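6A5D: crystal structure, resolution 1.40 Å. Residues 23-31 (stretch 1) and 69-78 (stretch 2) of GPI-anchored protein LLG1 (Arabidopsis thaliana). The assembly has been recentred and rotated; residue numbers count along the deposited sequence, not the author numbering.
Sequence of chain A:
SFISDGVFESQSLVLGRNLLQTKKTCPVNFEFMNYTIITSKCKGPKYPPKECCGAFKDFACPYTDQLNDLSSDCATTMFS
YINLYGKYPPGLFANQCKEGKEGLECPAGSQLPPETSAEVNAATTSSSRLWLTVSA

Stretch 1, residues 23-31: KKTCPVNFE
Stretch 2, residues 69-78: DLSSDCATTM

The two stretches run in the same direction along one another: CA atoms pair as Lys24 with Ser72, Cys26 with Cys74 and Phe30 with Met78, the last pair widest at 5.8 Å. Stretch 1 is extended from Lys23 to Cys26 (psi 120 to 150°), bends at Pro27 (phi/psi -77/-14°), and enters a 3-10 segment at Phe30. Stretch 2 opens with a type I turn from Asp69 to Ser72, extends at Ser72 (-111/167°) and becomes helical from Cys74. Together they bury 614 Å².

A single beta bridge joins Lys24 to Ser72. Lys24 N donates to Ser71 O (2.8 Å, 170° at the hydrogen), and Asp73 N returns a bond to Lys24 O (3.0 Å, 152°), so Lys24 straddles Ser72. Asp73 leaves its backbone sideways, but at chi1 63° (p) its end comes near stretch 1, where OD1 accepts from Cys26 N at 2.8 Å. This adds a side-chain bond beyond the single bridge, from a residue in the N-cap position, although that side chain makes no capping bond to its own helix.

The turn is a compact knob held from within. Ser72 N and Ser72 OG both donate to Asp69 O, at 3.0 and 2.9 Å, while Ser71 OG reaches Asp69 OD1 at 2.7 Å. Two lysines wrap this knob. Lys23 (m, m, t, t) lays CB 3.8 Å from Ser72 C and carries NZ to Leu70 O, a 3.2 Å hydrogen bond. Lys24 (m, t, t, t) extends until NZ donates to Ser71 OG at 3.0 Å; a water accepts from Lys24 NZ at 2.9 Å and donates to Asp69 OD2 at 2.7 Å, bridging amine and carboxylate.

Past the bridge, covalent chemistry takes over. Cys26 (chi1 t) points toward stretch 2 and Cys74 (chi1 m) sideways; their SG atoms join at 2.1 Å with chi3 99°, near the relaxed disulfide value. Pro27 packs beside the link, its CD 3.8 Å from Cys74 SG.

The largest covered area on any residue, 83 Å², belongs to Phe30, whose buried ring (chi1 -77°, chi2 -72°) lies against the first helical turn. Met78 covers one face: its CB sits 3.6 Å from the Phe30 ring centroid, 9° off the normal, a CH-pi contact, and Met78 CG approaches Phe30 CE1 at 3.6 Å. With Met78 at t, t, p, its SD stands obliquely, 4.7 Å from the Phe30 centroid. Thr77 (m) brings CG2 to 4.2 Å from Phe30 CB, while its OG1 donates to Asp73 O at 2.8 Å.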

# COMPACT_ATOMS: atom_id res chain seq x y z
N LYS A 23 12.46 -12.21 -9.95
CA LYS A 23 11.12 -12.31 -9.36
C LYS A 23 10.07 -12.71 -10.40
O LYS A 23 10.20 -12.39 -11.58
CB LYS A 23 10.72 -10.98 -8.70
CG LYS A 23 11.60 -10.57 -7.53
CD LYS A 23 11.60 -11.65 -6.47
CE LYS A 23 12.60 -11.36 -5.36
NZ LYS A 23 12.75 -12.54 -4.46
N LYS A 24 9.03 -13.41 -9.96
CA LYS A 24 7.95 -13.75 -10.86
C LYS A 24 7.13 -12.50 -11.16
O LYS A 24 7.07 -11.56 -10.36
CB LYS A 24 7.05 -14.77 -10.18
CG LYS A 24 7.83 -16.02 -9.81
CD LYS A 24 7.08 -16.90 -8.84
CE LYS A 24 7.95 -18.09 -8.51
NZ LYS A 24 7.34 -18.93 -7.45
N THR A 25 6.53 -12.48 -12.35
CA THR A 25 5.71 -11.35 -12.79
C THR A 25 4.41 -11.31 -11.99
O THR A 25 3.63 -12.27 -12.02
CB THR A 25 5.39 -11.51 -14.27
OG1 THR A 25 6.62 -11.44 -15.01
CG2 THR A 25 4.48 -10.39 -14.74
N CYS A 26 4.15 -10.20 -11.33
CA CYS A 26 2.97 -10.12 -10.49
C CYS A 26 1.72 -10.35 -11.34
O CYS A 26 1.57 -9.70 -12.39
CB CYS A 26 2.86 -8.75 -9.83
SG CYS A 26 1.52 -8.70 -8.64
N PRO A 27 0.83 -11.26 -10.95
CA PRO A 27 -0.40 -11.47 -11.73
C PRO A 27 -1.47 -10.40 -11.53
O PRO A 27 -2.43 -10.36 -12.31
CB PRO A 27 -0.89 -12.84 -11.26
CG PRO A 27 -0.38 -12.96 -9.87
CD PRO A 27 0.94 -12.23 -9.84
N VAL A 28 -1.36 -9.57 -10.49
CA VAL A 28 -2.27 -8.45 -10.27
C VAL A 28 -1.81 -7.27 -11.11
O VAL A 28 -0.63 -6.88 -11.07
CB VAL A 28 -2.32 -8.08 -8.77
CG1 VAL A 28 -3.20 -6.83 -8.54
CG2 VAL A 28 -2.81 -9.27 -7.94
N ASN A 29 -2.73 -6.70 -11.88
CA ASN A 29 -2.38 -5.62 -12.82
C ASN A 29 -2.45 -4.26 -12.12
O ASN A 29 -3.32 -3.43 -12.38
CB ASN A 29 -3.26 -5.67 -14.05
CG ASN A 29 -2.65 -4.92 -15.23
OD1 ASN A 29 -1.67 -4.18 -15.08
ND2 ASN A 29 -3.24 -5.10 -16.41
N PHE A 30 -1.47 -4.03 -11.25
CA PHE A 30 -1.44 -2.80 -10.47
C PHE A 30 -1.40 -1.57 -11.36
O PHE A 30 -1.96 -0.53 -11.00
CB PHE A 30 -0.26 -2.82 -9.50
CG PHE A 30 -0.49 -3.68 -8.30
CD1 PHE A 30 -1.37 -3.26 -7.33
CD2 PHE A 30 0.18 -4.89 -8.12
CE1 PHE A 30 -1.61 -4.03 -6.20
CE2 PHE A 30 -0.05 -5.66 -7.00
CZ PHE A 30 -0.94 -5.23 -6.04
N GLU A 31 -0.79 -1.68 -12.55
CA GLU A 31 -0.66 -0.52 -13.43
C GLU A 31 -2.00 0.14 -13.71
O GLU A 31 -2.09 1.37 -13.77
CB GLU A 31 -0.01 -0.93 -14.75
CG GLU A 31 0.17 0.29 -15.66
CD GLU A 31 0.87 -0.01 -16.96
OE1 GLU A 31 1.25 -1.18 -17.19
OE2 GLU A 31 1.06 0.95 -17.75
N ASP A 69 3.64 -13.02 -1.60
CA ASP A 69 4.42 -13.97 -2.37
C ASP A 69 5.79 -13.34 -2.55
O ASP A 69 6.01 -12.50 -3.43
CB ASP A 69 3.75 -14.26 -3.71
CG ASP A 69 4.58 -15.18 -4.58
OD1 ASP A 69 5.67 -15.61 -4.14
OD2 ASP A 69 4.12 -15.50 -5.69
N LEU A 70 6.74 -13.75 -1.70
CA LEU A 70 8.06 -13.15 -1.67
C LEU A 70 8.88 -13.44 -2.92
O LEU A 70 9.90 -12.79 -3.14
CB LEU A 70 8.79 -13.69 -0.43
CG LEU A 70 8.13 -13.41 0.92
CD1 LEU A 70 8.92 -14.03 2.07
CD2 LEU A 70 7.95 -11.92 1.14
N SER A 71 8.45 -14.41 -3.72
CA SER A 71 9.11 -14.75 -4.97
C SER A 71 8.63 -13.91 -6.15
O SER A 71 9.16 -14.05 -7.25
CB SER A 71 8.93 -16.23 -5.27
OG SER A 71 7.65 -16.47 -5.82
N SER A 72 7.65 -13.04 -5.94
CA SER A 72 7.08 -12.22 -6.99
C SER A 72 7.45 -10.76 -6.78
O SER A 72 7.92 -10.35 -5.71
CB SER A 72 5.56 -12.36 -7.01
OG SER A 72 5.00 -11.56 -5.98
N ASP A 73 7.21 -9.96 -7.82
CA ASP A 73 7.44 -8.52 -7.75
C ASP A 73 6.17 -7.75 -7.41
O ASP A 73 6.11 -6.54 -7.65
CB ASP A 73 8.10 -7.99 -9.02
CG ASP A 73 7.24 -8.16 -10.26
OD1 ASP A 73 6.05 -8.52 -10.14
OD2 ASP A 73 7.77 -7.94 -11.38
N CYS A 74 5.17 -8.41 -6.80
CA CYS A 74 3.89 -7.75 -6.54
C CYS A 74 4.06 -6.54 -5.63
O CYS A 74 3.55 -5.46 -5.92
CB CYS A 74 2.90 -8.74 -5.93
SG CYS A 74 2.26 -9.91 -7.12
N ALA A 75 4.78 -6.71 -4.51
CA ALA A 75 4.90 -5.61 -3.55
C ALA A 75 5.63 -4.41 -4.15
O ALA A 75 5.15 -3.27 -4.06
CB ALA A 75 5.57 -6.10 -2.27
N THR A 76 6.80 -4.64 -4.75
CA THR A 76 7.54 -3.52 -5.34
C THR A 76 6.74 -2.86 -6.47
O THR A 76 6.76 -1.63 -6.61
CB THR A 76 8.94 -3.95 -5.81
OG1 THR A 76 8.83 -4.99 -6.79
CG2 THR A 76 9.77 -4.44 -4.64
N THR A 77 6.03 -3.65 -7.27
CA THR A 77 5.20 -3.08 -8.33
C THR A 77 4.08 -2.21 -7.75
O THR A 77 3.84 -1.10 -8.22
CB THR A 77 4.64 -4.16 -9.26
OG1 THR A 77 5.71 -4.87 -9.88
CG2 THR A 77 3.78 -3.52 -10.35
N MET A 78 3.39 -2.71 -6.72
CA MET A 78 2.31 -1.93 -6.12
C MET A 78 2.82 -0.60 -5.58
O MET A 78 2.23 0.45 -5.84
CB MET A 78 1.64 -2.71 -5.00
CG MET A 78 0.56 -1.86 -4.36
SD MET A 78 -0.14 -2.61 -2.88
CE MET A 78 1.25 -2.58 -1.75
O HOH W 1 4.75 -17.98 -6.60